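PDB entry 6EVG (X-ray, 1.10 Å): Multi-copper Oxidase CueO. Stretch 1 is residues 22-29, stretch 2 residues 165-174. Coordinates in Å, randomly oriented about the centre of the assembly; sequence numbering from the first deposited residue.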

ATOM      1  N   PRO A  22      19.097  13.755  -5.390  1.00 16.00           N
ATOM      2  CA  PRO A  22      18.605  12.739  -6.321  1.00 15.63           C
ATOM      3  C   PRO A  22      17.613  11.769  -5.698  1.00 13.29           C
ATOM      4  O   PRO A  22      17.789  11.347  -4.579  1.00 14.57           O
ATOM      5  CB  PRO A  22      19.835  11.965  -6.784  1.00 17.89           C
ATOM      6  CG  PRO A  22      20.974  12.689  -6.251  1.00 24.83           C
ATOM      7  CD  PRO A  22      20.570  13.721  -5.251  1.00 20.75           C
ATOM      8  N   LEU A  23      16.619  11.341  -6.449  1.00 12.10           N
ATOM      9  CA  LEU A  23      15.650  10.350  -5.962  1.00 11.24           C
ATOM     10  C   LEU A  23      16.397   9.017  -5.714  1.00 10.72           C
ATOM     11  O   LEU A  23      16.922   8.429  -6.630  1.00 12.66           O
ATOM     12  CB  LEU A  23      14.602  10.145  -7.005  1.00 11.34           C
ATOM     13  CG  LEU A  23      13.511   9.123  -6.632  1.00 11.03           C
ATOM     14  CD1 LEU A  23      12.561   9.661  -5.607  1.00 11.81           C
ATOM     15  CD2 LEU A  23      12.778   8.597  -7.872  1.00 12.02           C
ATOM     16  N   PRO A  24      16.348   8.497  -4.480  1.00 11.97           N
ATOM     17  CA  PRO A  24      16.868   7.162  -4.200  1.00 12.64           C
ATOM     18  C   PRO A  24      16.005   6.086  -4.820  1.00 10.08           C
ATOM     19  O   PRO A  24      14.799   6.245  -4.893  1.00 12.17           O
ATOM     20  CB  PRO A  24      16.776   7.090  -2.675  1.00 18.09           C
ATOM     21  CG  PRO A  24      16.500   8.347  -2.141  1.00 14.54           C
ATOM     22  CD  PRO A  24      15.895   9.141  -3.246  1.00 13.21           C
ATOM     23  N   LEU A  25      16.642   5.010  -5.236  1.00  9.51           N
ATOM     24  CA  LEU A  25      15.945   3.868  -5.801  1.00 10.84           C
ATOM     25  C   LEU A  25      16.060   2.674  -4.870  1.00 10.08           C
ATOM     26  O   LEU A  25      17.146   2.353  -4.408  1.00 11.44           O
ATOM     27  CB  LEU A  25      16.590   3.516  -7.155  1.00 14.55           C
ATOM     28  CG  LEU A  25      16.287   4.277  -8.373  1.00 20.88           C
ATOM     29  CD1 LEU A  25      17.289   3.842  -9.407  1.00 25.64           C
ATOM     30  CD2 LEU A  25      14.880   3.841  -8.799  1.00 23.88           C
ATOM     31  N   PRO A  26      14.956   2.036  -4.551  1.00  9.94           N
ATOM     32  CA  PRO A  26      15.067   0.774  -3.761  1.00  9.68           C
ATOM     33  C   PRO A  26      15.979  -0.195  -4.511  1.00  9.82           C
ATOM     34  O   PRO A  26      15.799  -0.381  -5.731  1.00 11.94           O
ATOM     35  CB  PRO A  26      13.615   0.277  -3.691  1.00 11.27           C
ATOM     36  CG  PRO A  26      12.812   1.539  -3.821  1.00 13.04           C
ATOM     37  CD  PRO A  26      13.562   2.349  -4.851  1.00 10.92           C
ATOM     38  N   PRO A  27      16.912  -0.862  -3.837  1.00  9.48           N
ATOM     39  CA  PRO A  27      17.730  -1.804  -4.564  1.00  9.57           C
ATOM     40  C   PRO A  27      16.889  -2.973  -5.095  1.00  8.35           C
ATOM     41  O   PRO A  27      15.993  -3.458  -4.415  1.00  8.61           O
ATOM     42  CB  PRO A  27      18.713  -2.272  -3.489  1.00 12.04           C
ATOM     43  CG  PRO A  27      18.412  -1.647  -2.295  1.00 15.78           C
ATOM     44  CD  PRO A  27      17.302  -0.694  -2.432  1.00 10.04           C
ATOM     45  N   LEU A  28      17.245  -3.444  -6.276  1.00  8.14           N
ATOM     46  CA  LEU A  28      16.542  -4.580  -6.884  1.00  8.10           C
ATOM     47  C   LEU A  28      17.088  -5.868  -6.298  1.00  7.92           C
ATOM     48  O   LEU A  28      18.323  -6.098  -6.343  1.00  8.73           O
ATOM     49  CB  LEU A  28      16.778  -4.548  -8.384  1.00  8.84           C
ATOM     50  CG  LEU A  28      16.246  -5.687  -9.196  1.00 10.39           C
ATOM     51  CD1 LEU A  28      14.725  -5.787  -9.147  1.00 12.42           C
ATOM     52  CD2 LEU A  28      16.703  -5.608 -10.661  1.00 12.05           C
ATOM     53  N   VAL A  29      16.193  -6.720  -5.805  1.00  7.51           N
ATOM     54  CA  VAL A  29      16.590  -8.021  -5.259  1.00  8.20           C
ATOM     55  C   VAL A  29      15.778  -9.092  -5.953  1.00  7.91           C
ATOM     56  O   VAL A  29      14.536  -9.011  -6.010  1.00  8.80           O
ATOM     57  CB  VAL A  29      16.410  -8.065  -3.736  1.00  9.68           C
ATOM     58  CG1 VAL A  29      16.669  -9.472  -3.204  1.00 11.81           C
ATOM     59  CG2 VAL A  29      17.314  -7.054  -3.062  1.00  9.49           C
ATOM     60  N   ASP A 165      12.595  -0.759 -17.876  1.00 11.44           N
ATOM     61  CA  ASP A 165      14.032  -0.685 -17.512  1.00 13.51           C
ATOM     62  C   ASP A 165      14.128  -0.070 -16.105  1.00 12.51           C
ATOM     63  O   ASP A 165      13.977   1.147 -15.947  1.00 11.45           O
ATOM     64  CB  ASP A 165      14.766   0.188 -18.565  1.00 14.93           C
ATOM     65  CG  ASP A 165      16.248   0.141 -18.521  1.00 20.87           C
ATOM     66  OD1 ASP A 165      16.786  -0.533 -17.625  1.00 29.82           O
ATOM     67  OD2 ASP A 165      16.917   0.808 -19.385  1.00 26.45           O
ATOM     68  N   TYR A 166      14.323  -0.901 -15.119  1.00 12.15           N
ATOM     69  CA  TYR A 166      14.268  -0.493 -13.726  1.00 10.99           C
ATOM     70  C   TYR A 166      15.212   0.611 -13.414  1.00 11.59           C
ATOM     71  O   TYR A 166      16.418   0.555 -13.689  1.00 13.57           O
ATOM     72  CB  TYR A 166      14.545  -1.701 -12.789  1.00 12.31           C
ATOM     73  CG  TYR A 166      14.346  -1.309 -11.311  1.00 11.69           C
ATOM     74  CD1 TYR A 166      13.102  -0.950 -10.853  1.00 11.96           C
ATOM     75  CD2 TYR A 166      15.396  -1.242 -10.439  1.00 12.24           C
ATOM     76  CE1 TYR A 166      12.872  -0.573  -9.531  1.00 12.33           C
ATOM     77  CE2 TYR A 166      15.176  -0.882  -9.100  1.00 11.57           C
ATOM     78  CZ  TYR A 166      13.949  -0.537  -8.659  1.00 11.18           C
ATOM     79  OH  TYR A 166      13.685  -0.159  -7.364  1.00 12.32           O
ATOM     80  N   GLY A 167      14.672   1.672 -12.797  1.00 11.34           N
ATOM     81  CA  GLY A 167      15.423   2.827 -12.467  1.00 12.83           C
ATOM     82  C   GLY A 167      15.720   3.824 -13.555  1.00 13.07           C
ATOM     83  O   GLY A 167      16.302   4.862 -13.300  1.00 16.81           O
ATOM     84  N   VAL A 168      15.290   3.499 -14.773  1.00 12.13           N
ATOM     85  CA  VAL A 168      15.505   4.355 -15.946  1.00 13.27           C
ATOM     86  C   VAL A 168      14.148   4.887 -16.419  1.00 11.75           C
ATOM     87  O   VAL A 168      13.882   6.094 -16.362  1.00 12.57           O
ATOM     88  CB  VAL A 168      16.261   3.632 -17.062  1.00 15.76           C
ATOM     89  CG1 VAL A 168      16.470   4.554 -18.238  1.00 19.20           C
ATOM     90  CG2 VAL A 168      17.603   3.071 -16.574  1.00 17.49           C
ATOM     91  N   ASP A 169      13.310   3.992 -16.909  1.00 10.53           N
ATOM     92  CA  ASP A 169      11.975   4.366 -17.318  1.00  9.97           C
ATOM     93  C   ASP A 169      10.873   3.592 -16.586  1.00  8.94           C
ATOM     94  O   ASP A 169       9.747   3.683 -16.942  1.00  9.52           O
ATOM     95  CB  ASP A 169      11.794   4.258 -18.853  1.00 10.68           C
ATOM     96  CG  ASP A 169      11.905   2.864 -19.362  1.00 11.05           C
ATOM     97  OD1 ASP A 169      12.006   1.917 -18.545  1.00 11.49           O
ATOM     98  OD2 ASP A 169      11.881   2.699 -20.621  1.00 12.31           O
ATOM     99  N   ASP A 170      11.249   2.896 -15.504  1.00  9.56           N
ATOM    100  CA  ASP A 170      10.312   2.148 -14.642  1.00  9.44           C
ATOM    101  C   ASP A 170      10.792   2.451 -13.219  1.00  9.02           C
ATOM    102  O   ASP A 170      11.805   1.899 -12.790  1.00  9.86           O
ATOM    103  CB  ASP A 170      10.361   0.678 -14.996  1.00 10.34           C
ATOM    104  CG  ASP A 170       9.453  -0.174 -14.164  1.00 11.87           C
ATOM    105  OD1 ASP A 170       8.606   0.373 -13.397  1.00 12.64           O
ATOM    106  OD2 ASP A 170       9.518  -1.438 -14.310  1.00 15.90           O
ATOM    107  N   ILE A 171      10.087   3.362 -12.540  1.00  7.70           N
ATOM    108  CA  ILE A 171      10.564   3.959 -11.331  1.00  8.05           C
ATOM    109  C   ILE A 171       9.496   3.856 -10.238  1.00  7.66           C
ATOM    110  O   ILE A 171       8.378   4.291 -10.429  1.00  7.94           O
ATOM    111  CB  ILE A 171      10.889   5.482 -11.544  1.00  9.16           C
ATOM    112  CG1 ILE A 171      11.954   5.635 -12.657  1.00 11.68           C
ATOM    113  CG2 ILE A 171      11.344   6.129 -10.267  1.00  9.87           C
ATOM    114  CD1 ILE A 171      12.137   7.036 -13.142  1.00 13.91           C
ATOM    115  N   PRO A 172       9.850   3.264  -9.079  1.00  7.68           N
ATOM    116  CA  PRO A 172       8.901   3.220  -7.950  1.00  7.79           C
ATOM    117  C   PRO A 172       8.968   4.516  -7.157  1.00  7.43           C
ATOM    118  O   PRO A 172      10.051   5.063  -6.936  1.00  8.67           O
ATOM    119  CB  PRO A 172       9.411   2.038  -7.115  1.00  9.17           C
ATOM    120  CG  PRO A 172      10.895   2.080  -7.336  1.00 11.49           C
ATOM    121  CD  PRO A 172      11.107   2.579  -8.755  1.00  9.56           C
ATOM    122  N   LEU A 173       7.763   4.955  -6.716  1.00  7.38           N
ATOM    123  CA  LEU A 173       7.629   6.161  -5.892  1.00  7.75           C
ATOM    124  C   LEU A 173       6.813   5.801  -4.661  1.00  7.44           C
ATOM    125  O   LEU A 173       5.603   5.547  -4.757  1.00  8.80           O
ATOM    126  CB  LEU A 173       6.905   7.295  -6.627  1.00  8.56           C
ATOM    127  CG  LEU A 173       7.540   7.730  -7.972  1.00  9.16           C
ATOM    128  CD1 LEU A 173       6.632   8.834  -8.597  1.00 10.73           C
ATOM    129  CD2 LEU A 173       8.970   8.212  -7.828  1.00  9.66           C
ATOM    130  N   VAL A 174       7.451   5.839  -3.501  1.00  6.93           N
ATOM    131  CA  VAL A 174       6.781   5.577  -2.229  1.00  6.83           C
ATOM    132  C   VAL A 174       6.542   6.938  -1.565  1.00  6.83           C
ATOM    133  O   VAL A 174       7.488   7.621  -1.124  1.00  7.30           O
ATOM    134  CB  VAL A 174       7.633   4.657  -1.307  1.00  7.60           C
ATOM    135  CG1 VAL A 174       6.889   4.437  -0.007  1.00  8.39           C
ATOM    136  CG2 VAL A 174       7.969   3.365  -2.029  1.00  7.87           C
TER

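Two segments of CueO, at least 138 residues apart in sequence wherever they touch, pack mainly through side chains and bury 406 Å² in total. Stretch 1 is a proline-rich extended chain that becomes strand at Leu 28; stretch 2 makes a tight turn and enters a strand at Asp 170. The backbones stay well separated, Leu 25 CA lying 6.8 Å from Gly 167 CA and Leu 28 CA 8.3 Å from Tyr 166 CA, so side chains fill the gap. Within the turn, Gly 167 N donates to Asp 170 O at 2.9 Å. Tyr 166 (chi1 t), its CB pointing toward stretch 1, makes the one hydrogen bond between the stretches: its OH donates to Pro 26 O at 2.7 Å. That oxygen lies at the ring edge, near the ring plane, while Leu 28 CB approaches the ring obliquely, 4.1 Å from Tyr 166 CE2. Leu 25 is an exposed bump at the margin of the contact. Its CB points sideways, but the m,t rotamer brings its end nearer: CD1 settles 3.7 Å from Gly 167 CA, and CD2 lies 4.0 Å from Pro 172 CD and 4.5 Å from Tyr 166 CZ. The hollow depends on glycine, since an ideal CB on Gly 167 would sit 2.9 Å from Leu 25 CD1; the backbone angles (79/-3) by themselves also call for glycine. Beside it two proline rings meet, Pro 26 CD 3.7 Å from Pro 172 CG, a compact apolar contact between rigid shapes. Leu 23, whose CB points toward stretch 2, lays CD2 against two branched side chains, 3.7 Å from Ile 171 CG2 and 3.8 Å from Leu 173 CD2. The CB of Leu 173 points away from stretch 1, yet the end of its side chain comes nearer to complete this apolar patch.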